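Local coordinates for protein dihydroneopterin aldolase (Burkholderia thailandensis, PDB 3V9O) that belongs to the dihydroneopterin aldolase family, packs two helices against an antiparallel sheet and holds guanine in a pocket formed with a second subunit, at residues S117-D122 / C127-V132; Q84-G89 / E95-A100; V49-D54 / Q80-C85; S104-D109 / V134-D139. One frame throughout, in Å; residues are numbered along the deposited sequence.

Contact 1: residues S117-D122 / C127-V132; sequences STEKPD and CDAVGV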
# COMPACT_ATOMS: atom_id res chain seq x y z
N SER A 117 7.82 9.73 6.77
CA SER A 117 6.58 10.04 7.49
C SER A 117 6.88 10.02 8.98
O SER A 117 7.66 9.19 9.50
CB SER A 117 5.40 9.11 7.14
OG SER A 117 5.66 7.78 7.56
N THR A 118 6.22 10.92 9.68
CA THR A 118 6.11 10.87 11.15
C THR A 118 4.65 10.76 11.52
O THR A 118 3.79 11.21 10.76
CB THR A 118 6.72 12.15 11.83
OG1 THR A 118 5.98 13.29 11.38
CG2 THR A 118 8.22 12.35 11.39
N GLU A 119 4.36 10.12 12.66
CA GLU A 119 2.96 10.08 13.11
C GLU A 119 2.96 9.95 14.60
O GLU A 119 3.87 9.44 15.25
CB GLU A 119 2.20 8.95 12.40
CG GLU A 119 2.67 7.55 12.84
CD GLU A 119 2.19 6.43 11.96
OE1 GLU A 119 2.14 6.62 10.74
OE2 GLU A 119 1.99 5.31 12.48
N LYS A 120 1.82 10.41 15.17
CA LYS A 120 1.56 10.30 16.59
C LYS A 120 0.42 9.33 16.81
O LYS A 120 -0.77 9.66 16.58
CB LYS A 120 1.13 11.67 17.15
CG LYS A 120 2.26 12.60 17.32
CD LYS A 120 1.66 13.97 17.85
CE LYS A 120 2.62 15.02 17.88
NZ LYS A 120 1.98 16.20 18.67
N PRO A 121 0.74 8.13 17.29
CA PRO A 121 -0.35 7.16 17.58
C PRO A 121 -1.31 7.64 18.65
O PRO A 121 -2.45 7.13 18.64
CB PRO A 121 0.37 5.89 18.04
CG PRO A 121 1.80 6.41 18.45
CD PRO A 121 2.07 7.53 17.52
N ASP A 122 -0.87 8.51 19.54
CA ASP A 122 -1.73 8.88 20.70
C ASP A 122 -2.32 10.26 20.54
O ASP A 122 -2.87 10.77 21.57
CB ASP A 122 -0.97 8.75 22.01
CG ASP A 122 -0.39 7.38 22.18
OD1 ASP A 122 -1.09 6.40 21.86
OD2 ASP A 122 0.78 7.28 22.55
N CYS A 127 -8.56 7.40 17.00
CA CYS A 127 -7.83 7.23 15.75
C CYS A 127 -6.57 6.45 15.99
O CYS A 127 -5.94 6.58 17.09
CB CYS A 127 -7.43 8.58 15.16
SG CYS A 127 -8.78 9.74 14.83
N ASP A 128 -6.12 5.67 15.02
CA ASP A 128 -4.86 4.94 15.17
C ASP A 128 -3.66 5.89 15.12
O ASP A 128 -2.64 5.63 15.79
CB ASP A 128 -4.69 3.84 14.13
CG ASP A 128 -5.51 2.62 14.43
OD1 ASP A 128 -6.21 2.54 15.47
OD2 ASP A 128 -5.50 1.69 13.58
N ALA A 129 -3.69 6.92 14.27
CA ALA A 129 -2.57 7.88 14.18
C ALA A 129 -2.93 9.11 13.40
O ALA A 129 -3.89 9.05 12.59
CB ALA A 129 -1.35 7.22 13.51
N VAL A 130 -2.20 10.19 13.59
CA VAL A 130 -2.25 11.31 12.66
C VAL A 130 -0.79 11.61 12.34
O VAL A 130 0.06 11.62 13.24
CB VAL A 130 -3.01 12.54 13.28
CG1 VAL A 130 -2.25 13.14 14.46
CG2 VAL A 130 -3.30 13.61 12.21
N GLY A 131 -0.54 11.89 11.07
CA GLY A 131 0.85 12.05 10.63
C GLY A 131 0.99 12.95 9.45
O GLY A 131 0.07 13.53 8.88
N VAL A 132 2.29 13.12 9.12
CA VAL A 132 2.78 13.98 8.05
C VAL A 132 3.78 13.21 7.20
O VAL A 132 4.64 12.51 7.76
CB VAL A 132 3.47 15.25 8.63
CG1 VAL A 132 4.15 16.11 7.48
CG2 VAL A 132 2.44 16.03 9.48
O HOH W 1 -4.23 9.03 17.28

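Contact 2: residues Q84-G89 / E95-A100; sequences QCVARG and ETLCDA. With GUN (guanine), chain G; EDO (1,2-ethanediol), chain F.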
# COMPACT_ATOMS: atom_id res chain seq x y z
N GLN A 84 19.70 11.81 15.17
CA GLN A 84 20.33 13.11 15.21
C GLN A 84 19.26 14.21 15.26
O GLN A 84 19.39 15.18 16.00
CB GLN A 84 21.22 13.29 13.99
CG GLN A 84 22.51 12.49 14.10
CD GLN A 84 23.24 12.30 12.77
OE1 GLN A 84 22.77 12.72 11.69
NE2 GLN A 84 24.40 11.64 12.84
N CYS A 85 18.22 14.06 14.46
CA CYS A 85 17.16 15.06 14.44
C CYS A 85 16.37 15.14 15.73
O CYS A 85 16.12 16.25 16.25
CB CYS A 85 16.25 14.84 13.21
SG CYS A 85 17.03 15.13 11.63
N VAL A 86 16.06 14.00 16.29
CA VAL A 86 15.29 13.94 17.55
C VAL A 86 16.14 14.53 18.67
O VAL A 86 15.62 15.27 19.55
CB VAL A 86 14.88 12.47 17.82
CG1 VAL A 86 14.33 12.30 19.23
CG2 VAL A 86 13.88 12.01 16.82
N ALA A 87 17.46 14.31 18.64
CA ALA A 87 18.34 14.73 19.72
C ALA A 87 18.53 16.25 19.78
O ALA A 87 19.03 16.78 20.79
CB ALA A 87 19.72 14.05 19.56
N ARG A 88 18.16 16.96 18.72
CA ARG A 88 18.26 18.43 18.72
C ARG A 88 17.27 19.09 19.67
O ARG A 88 17.44 20.25 20.06
CB ARG A 88 18.10 19.01 17.32
CG ARG A 88 19.16 18.55 16.33
CD ARG A 88 18.86 19.09 14.95
NE ARG A 88 19.63 18.41 13.90
CZ ARG A 88 19.20 18.28 12.65
NH1 ARG A 88 18.02 18.75 12.30
NH2 ARG A 88 19.95 17.66 11.75
N GLY A 89 16.22 18.38 20.04
CA GLY A 89 15.28 18.91 21.01
C GLY A 89 14.48 20.08 20.46
O GLY A 89 14.67 20.52 19.31
N GLU A 95 5.82 18.57 11.13
CA GLU A 95 6.50 19.04 9.92
C GLU A 95 7.95 19.37 10.21
O GLU A 95 8.80 19.06 9.39
CB GLU A 95 5.84 20.28 9.35
CG GLU A 95 4.49 20.03 8.63
CD GLU A 95 3.27 19.92 9.56
OE1 GLU A 95 3.37 19.78 10.80
OE2 GLU A 95 2.16 19.99 9.02
N THR A 96 8.22 19.98 11.35
CA THR A 96 9.62 20.34 11.67
C THR A 96 10.50 19.09 11.73
O THR A 96 11.57 19.06 11.13
CB THR A 96 9.65 21.10 12.94
OG1 THR A 96 8.91 22.32 12.75
CG2 THR A 96 11.06 21.44 13.36
N LEU A 97 10.03 18.03 12.36
CA LEU A 97 10.81 16.81 12.46
C LEU A 97 10.87 16.11 11.13
O LEU A 97 11.97 15.68 10.73
CB LEU A 97 10.13 15.92 13.52
CG LEU A 97 10.81 14.55 13.70
CD1 LEU A 97 12.22 14.66 14.17
CD2 LEU A 97 9.97 13.64 14.69
N CYS A 98 9.75 15.96 10.45
CA CYS A 98 9.72 15.25 9.20
C CYS A 98 10.62 15.90 8.16
O CYS A 98 11.38 15.18 7.48
CB CYS A 98 8.26 15.20 8.73
SG CYS A 98 7.98 14.09 7.33
N ASP A 99 10.51 17.19 8.02
CA ASP A 99 11.30 17.92 7.04
C ASP A 99 12.79 17.83 7.39
O ASP A 99 13.64 17.73 6.46
CB ASP A 99 10.90 19.39 7.03
CG ASP A 99 9.49 19.67 6.45
OD1 ASP A 99 8.82 18.74 5.93
OD2 ASP A 99 9.09 20.84 6.56
N ALA A 100 13.16 17.86 8.68
CA ALA A 100 14.55 17.79 9.07
C ALA A 100 15.14 16.43 8.75
O ALA A 100 16.29 16.37 8.27
CB ALA A 100 14.73 18.12 10.55
N9 GUN G . -2.01 20.32 14.99
C8 GUN G . -1.44 20.01 16.22
N7 GUN G . -0.09 19.60 16.11
C5 GUN G . 0.14 19.74 14.76
C6 GUN G . 1.35 19.47 13.96
O6 GUN G . 2.44 19.08 14.42
N1 GUN G . 1.24 19.70 12.59
C2 GUN G . 0.04 20.08 11.98
N2 GUN G . -0.01 20.21 10.62
N3 GUN G . -1.11 20.33 12.73
C4 GUN G . -0.99 20.13 14.09
C1 EDO F . 14.65 20.41 14.15
O1 EDO F . 15.74 20.76 13.30
C2 EDO F . 14.56 18.88 14.19
O2 EDO F . 15.89 18.34 14.01
O HOH W 2 18.24 18.29 9.12

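Contact 3: residues V49-D54 / Q80-C85; sequences VVINVD and QSVAQC. With EDO (1,2-ethanediol), chain F.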
# COMPACT_ATOMS: atom_id res chain seq x y z
N VAL A 49 6.39 8.77 18.98
CA VAL A 49 6.31 9.18 17.57
C VAL A 49 6.81 8.01 16.76
O VAL A 49 7.85 7.40 17.10
CB VAL A 49 7.16 10.45 17.31
CG1 VAL A 49 7.11 10.84 15.80
CG2 VAL A 49 6.68 11.62 18.17
N VAL A 50 6.09 7.64 15.68
CA VAL A 50 6.50 6.49 14.84
C VAL A 50 6.91 7.04 13.47
O VAL A 50 6.16 7.86 12.84
CB VAL A 50 5.35 5.49 14.72
CG1 VAL A 50 5.71 4.37 13.75
CG2 VAL A 50 4.99 4.91 16.12
N ILE A 51 8.09 6.63 13.02
CA ILE A 51 8.75 7.22 11.83
C ILE A 51 8.98 6.13 10.80
O ILE A 51 9.42 5.03 11.15
CB ILE A 51 10.06 7.86 12.26
CG1 ILE A 51 9.72 8.98 13.23
CG2 ILE A 51 10.79 8.45 11.00
CD1 ILE A 51 10.83 9.51 14.01
N ASN A 52 8.68 6.39 9.54
CA ASN A 52 8.98 5.46 8.46
C ASN A 52 9.79 6.19 7.43
O ASN A 52 9.56 7.36 7.14
CB ASN A 52 7.66 4.95 7.80
CG ASN A 52 7.00 3.94 8.67
OD1 ASN A 52 7.30 2.77 8.56
ND2 ASN A 52 6.14 4.37 9.61
N VAL A 53 10.79 5.49 6.87
CA VAL A 53 11.73 6.14 5.91
C VAL A 53 11.95 5.18 4.74
O VAL A 53 12.12 3.96 4.91
CB VAL A 53 13.11 6.37 6.55
CG1 VAL A 53 14.10 7.06 5.56
CG2 VAL A 53 12.95 7.25 7.84
N ASP A 54 11.96 5.77 3.54
CA ASP A 54 12.33 5.05 2.29
C ASP A 54 13.45 5.89 1.67
O ASP A 54 13.34 7.10 1.48
CB ASP A 54 11.20 4.94 1.29
CG ASP A 54 10.06 4.10 1.74
OD1 ASP A 54 10.23 2.94 2.10
OD2 ASP A 54 8.92 4.60 1.67
N GLN A 80 20.25 6.55 12.11
CA GLN A 80 21.18 7.58 12.59
C GLN A 80 20.65 8.98 12.36
O GLN A 80 20.80 9.86 13.24
CB GLN A 80 22.51 7.40 11.86
CG GLN A 80 23.34 6.25 12.43
CD GLN A 80 24.49 5.79 11.53
OE1 GLN A 80 24.72 6.33 10.43
NE2 GLN A 80 25.20 4.76 11.99
N SER A 81 20.11 9.22 11.18
CA SER A 81 19.58 10.53 10.89
C SER A 81 18.37 10.86 11.74
O SER A 81 18.26 12.02 12.22
CB SER A 81 19.30 10.70 9.41
OG SER A 81 20.49 10.39 8.72
N VAL A 82 17.48 9.90 11.96
CA VAL A 82 16.34 10.17 12.86
C VAL A 82 16.89 10.49 14.23
O VAL A 82 16.49 11.50 14.85
CB VAL A 82 15.44 8.94 12.94
CG1 VAL A 82 14.37 9.18 14.02
CG2 VAL A 82 14.78 8.75 11.57
N ALA A 83 17.84 9.73 14.76
CA ALA A 83 18.36 10.01 16.10
C ALA A 83 18.96 11.39 16.19
O ALA A 83 18.75 12.11 17.21
CB ALA A 83 19.43 8.98 16.50
N GLN A 84 19.70 11.81 15.17
CA GLN A 84 20.33 13.11 15.21
C GLN A 84 19.26 14.21 15.26
O GLN A 84 19.39 15.18 16.00
CB GLN A 84 21.22 13.29 13.99
CG GLN A 84 22.51 12.49 14.10
CD GLN A 84 23.24 12.30 12.77
OE1 GLN A 84 22.77 12.72 11.69
NE2 GLN A 84 24.40 11.64 12.84
N CYS A 85 18.22 14.06 14.46
CA CYS A 85 17.16 15.06 14.44
C CYS A 85 16.37 15.14 15.73
O CYS A 85 16.12 16.25 16.25
CB CYS A 85 16.25 14.84 13.21
SG CYS A 85 17.03 15.13 11.63
C1 EDO F . 14.65 20.41 14.15
O1 EDO F . 15.74 20.76 13.30
C2 EDO F . 14.56 18.88 14.19
O2 EDO F . 15.89 18.34 14.01

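Contact 4: residues S104-D109 / V134-D139; sequences SLLAHD and VFRIKD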
# COMPACT_ATOMS: atom_id res chain seq x y z
N SER A 104 18.20 15.91 6.04
CA SER A 104 19.40 15.19 6.43
C SER A 104 19.71 14.05 5.49
O SER A 104 20.87 13.88 5.07
CB SER A 104 19.20 14.70 7.88
OG SER A 104 20.31 13.92 8.28
N LEU A 105 18.70 13.24 5.16
CA LEU A 105 18.95 12.05 4.35
C LEU A 105 19.21 12.38 2.86
O LEU A 105 19.93 11.62 2.19
CB LEU A 105 17.73 11.10 4.47
CG LEU A 105 17.79 10.36 5.82
CD1 LEU A 105 16.44 9.69 6.00
CD2 LEU A 105 18.92 9.35 5.94
N LEU A 106 18.66 13.49 2.36
CA LEU A 106 18.97 13.93 1.00
C LEU A 106 20.38 14.41 0.90
O LEU A 106 20.90 14.50 -0.22
CB LEU A 106 18.06 15.08 0.60
CG LEU A 106 16.68 14.60 0.24
CD1 LEU A 106 15.74 15.84 0.27
CD2 LEU A 106 16.63 13.87 -1.12
N ALA A 107 21.07 14.73 2.00
CA ALA A 107 22.38 15.38 1.92
C ALA A 107 23.51 14.37 1.74
O ALA A 107 24.52 14.39 2.44
CB ALA A 107 22.62 16.27 3.18
N HIS A 108 23.35 13.45 0.78
CA HIS A 108 24.29 12.34 0.54
C HIS A 108 24.33 12.15 -0.96
O HIS A 108 23.28 12.12 -1.63
CB HIS A 108 23.86 11.06 1.23
CG HIS A 108 23.82 11.17 2.71
ND1 HIS A 108 24.95 11.11 3.51
CD2 HIS A 108 22.78 11.47 3.52
CE1 HIS A 108 24.59 11.35 4.77
NE2 HIS A 108 23.27 11.57 4.80
N ASP A 109 25.52 12.05 -1.53
CA ASP A 109 25.67 11.92 -2.97
C ASP A 109 24.90 10.73 -3.57
O ASP A 109 24.45 10.79 -4.71
CB ASP A 109 27.12 11.79 -3.31
CG ASP A 109 27.88 13.08 -3.04
OD1 ASP A 109 28.38 13.19 -1.94
OD2 ASP A 109 28.01 13.91 -3.95
N VAL A 134 6.45 13.49 3.63
CA VAL A 134 7.03 14.15 2.46
C VAL A 134 7.74 13.16 1.57
O VAL A 134 8.21 12.11 2.05
CB VAL A 134 8.02 15.26 2.80
CG1 VAL A 134 7.29 16.35 3.65
CG2 VAL A 134 9.21 14.77 3.53
N PHE A 135 7.86 13.47 0.30
CA PHE A 135 8.59 12.64 -0.69
C PHE A 135 9.33 13.61 -1.59
O PHE A 135 8.70 14.38 -2.32
CB PHE A 135 7.58 11.78 -1.49
CG PHE A 135 8.14 10.49 -2.10
CD1 PHE A 135 9.45 10.38 -2.50
CD2 PHE A 135 7.31 9.38 -2.26
CE1 PHE A 135 9.92 9.19 -3.16
CE2 PHE A 135 7.78 8.17 -2.84
CZ PHE A 135 9.10 8.09 -3.28
N ARG A 136 10.62 13.60 -1.46
CA ARG A 136 11.50 14.54 -2.15
C ARG A 136 12.41 13.79 -3.12
O ARG A 136 13.09 12.84 -2.73
CB ARG A 136 12.37 15.28 -1.13
CG ARG A 136 11.62 16.26 -0.18
CD ARG A 136 11.03 17.47 -0.92
NE ARG A 136 9.74 17.10 -1.49
CZ ARG A 136 9.18 17.63 -2.57
NH1 ARG A 136 9.77 18.60 -3.26
NH2 ARG A 136 8.01 17.16 -2.96
N ILE A 137 12.46 14.23 -4.37
CA ILE A 137 13.33 13.62 -5.37
C ILE A 137 14.29 14.64 -5.88
O ILE A 137 13.88 15.76 -6.23
CB ILE A 137 12.51 13.03 -6.57
CG1 ILE A 137 11.49 11.99 -6.06
CG2 ILE A 137 13.44 12.47 -7.62
CD1 ILE A 137 10.71 11.30 -7.19
N LYS A 138 15.58 14.31 -5.97
CA LYS A 138 16.51 15.25 -6.57
C LYS A 138 16.30 15.41 -8.08
O LYS A 138 16.10 14.42 -8.78
CB LYS A 138 17.93 14.75 -6.35
CG LYS A 138 18.30 14.82 -4.93
CD LYS A 138 19.78 14.49 -4.79
CE LYS A 138 20.05 14.46 -3.28
NZ LYS A 138 21.32 13.84 -2.96
N ASP A 139 16.37 16.65 -8.57
CA ASP A 139 16.25 16.94 -10.01
C ASP A 139 17.42 16.36 -10.84
O ASP A 139 18.47 16.01 -10.29
CB ASP A 139 16.17 18.46 -10.23

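Contact 1: residues S117-D122 / C127-V132
Thr118 and Val132 face each other as an antiparallel hydrogen-bonded pair, joined in both directions. Thr118 N donates to Val132 O at 3.0 Å, and Val132 N returns a bond to Thr118 O at 2.9 Å. Further along, Lys120 N gives a nearly straight bond to Val130 O, 2.9 Å long with an N-H...O angle of 170°. The answering bond from Val130 N to Lys120 O is weak. Between these rungs lies the non-hydrogen-bonded pair Glu119 and Gly131. Their CA atoms are only 3.8 Å apart, and Gly131, without a side chain, lets Glu119 CB and Thr118 O come this near.

CA-H...O contacts supplement the ladder. Ser117 CA approaches Val132 O at 3.2 Å, and Pro121 CA lies 3.3 Å from Asp128 O near the connecting loop of the hairpin. A water between Pro121 O and Cys127 O spans the gap there.

Among the side chains, Glu119 sets its CG between the backbone N and the carbonyl carbon (chi1 69°). The extended chain then passes alongside Ala129, with CD 3.9 Å from Ala129 CB. Its carboxylate goes on to Tyr26 and Arg28 of the second subunit. On the other face, Gln94 bonds to both strands, at Thr118 OG1 and Val130 O.

This is a beta hairpin of strands 113-120 and 127-137. Helix 94-106 packs on the face of Thr118 and Val132. Strand 47-58 flanks strand 113-120, while strand 127-137 pairs with a strand of the second subunit and continues the sheet.

Contact 2: residues Q84-G89 / E95-A100
Arg88 extends along the gap between two helices and brings its tip to Ala100. CB points toward 95-100, and CG lies anti to the carbonyl carbon (chi1 -62°). CB and CG are each 4.0 Å from O2 of a bound 1,2-ethanediol, probably from the crystallisation liquor. From CG to NE the chain is extended. CD passes 3.2 Å from the same O2. At the tip, NH1 is 3.8 Å from Ala100 CB. NH1 also donates to both hydroxyls of the diol, weakly to O2, while O1 sits at the guanidinium edge, in its plane. NH2 gives a 3.2 Å bond to a water. That water donates to Ala100 O at 2.9 Å, so 84-89 and 95-100 are bridged through water, with no direct hydrogen bond. Cys85 CA lies over one face of the guanidinium, toward its rim.

Beside the arginine, the contact is apolar. Cys85 SG packs on Ala100 CB at 3.9 Å. Leu97 CD1 is 4.1 Å from Cys85 CB and equally far from Val86 CG2.

Glu95 looks the other way, into the ligand pocket. Its OE1 and OE2 accept from N1 and N2 of guanine, the second bond 2.7 Å long.

Helices 76-87 and 94-106 lie side by side on one sheet. Val86 and Leu97 both rest on Met34 of strand 22-34. Cys98 packs on strands 113-120 and 127-137, and Asp99 forms a salt bridge with Arg23 of the second subunit.

Contact 3: residues V49-D54 / Q80-C85
Ile51 and Val82 reach toward each other tip to tip between strand and helix. Apolar packing carries the whole contact. Ile51 CD1 touches Val82 CG1 at 3.6 Å, and Ile51 CG2 lies 4.0 Å from Val82 CG2. Two branches of each residue therefore take part. In Ile51, CG1 stands anti to the carbonyl carbon (chi1 -62°) and chi2 of 166° stretches the chain out to CD1. Val82 has CG1 anti to its own N (chi1 173°), which leaves both methyls turned to the strand. Val53, two residues along the strand on the same face, adds a looser touch: its CG2 is 4.4 Å from Val82 CG2. The backbones stay well apart, with 8.2 Å between the CA atoms of Ile51 and Val82.

No hydrogen bond crosses the contact. The helix bonds within itself, while the strand's polar groups bond to the neighbouring strands. In the helix, Cys85 N bonds to Ser81 O at 3.0 Å, and Ser81 OG bonds to Leu77 O. In the strand, Ile51 and Val53 pair through their backbones with strand 22-34, and Asn52 pairs with Ser117. The CB of Asn52 points away from the helix, and Asp54 OD1 and OD2 make salt bridges to Arg24 and Arg115.

Leu105 of helix 94-106 packs on Val53, and Thr118 packs on Ile51, so the contact is buried near the centre of the chain. Two helices laid on one face of a four-stranded antiparallel sheet are characteristic of the tunnelling fold (T-fold), to which dihydroneopterin aldolases belong.

Contact 4: residues S104-D109 / V134-D139
Leu106 is met from the strand first by Arg136 and then by Lys138. Arg136 begins by pointing toward the helix, and its CB touches Leu106 CD1 at 3.7 Å. Its CG is a little farther from that methyl, and the two side chains cross at a slant. In the conformer described here, one of two, the chain then bends at chi2 (-66°) and chi3 (83°), which takes the guanidinium away from Leu106. In this conformer NH2 bonds to Ala20 O of the second subunit. The backbone also takes part, as Arg136 O lies 4.0 Å from Leu106 CD2.

Ile137 turns to the opposite face of the strand and packs on His16 and Arg18. This places the contact in the T-fold: the end of helix 94-106 lies on one face of the sheet, and the N-terminal loop on the other. Strand 113-120 runs beside strand 127-137, and its Val114 also touches Leu106.

Lys138 follows just past the end of the strand and points back to the helix. Its extended chain slides past Leu106 in the opposite direction, bringing CE to 4.1 Å from Leu106 CD2. NZ donates to Leu106 O at 2.8 Å, in the carbonyl plane, with a C=O...N angle of 156°. His108 O is also close, 2.9 Å from NZ. A second bond from NZ goes to Val111 O, so the ammonium sits among backbone carbonyls where the chain leaves the helix. Leu106 O takes a further weak bond from His108 N, across an inverse gamma turn centred on Ala107.

From the N terminus, strand 22-34 leads to strand 47-58. Contact 3 closes the first loop, setting helix 76-87 on that strand. Contact 2 begins on the same helix, sharing Gln84 and Cys85, and closes a short loop to helix 94-106. Contact 4 then spans a longer loop, from the end of helix 94-106 to the end of strand 127-137. Contact 1, the hairpin, falls within that loop; the two lie on opposite sides of the chain's centre. No contacts cross. Leu97 of contact 2 packs on Val49 and Ile51 of contact 3, and Leu105 of contact 4 on its Val53 and Ser81. Backbone pairing of Ser117 and Glu119 with Asn52 and Val50 joins contacts 1 and 3.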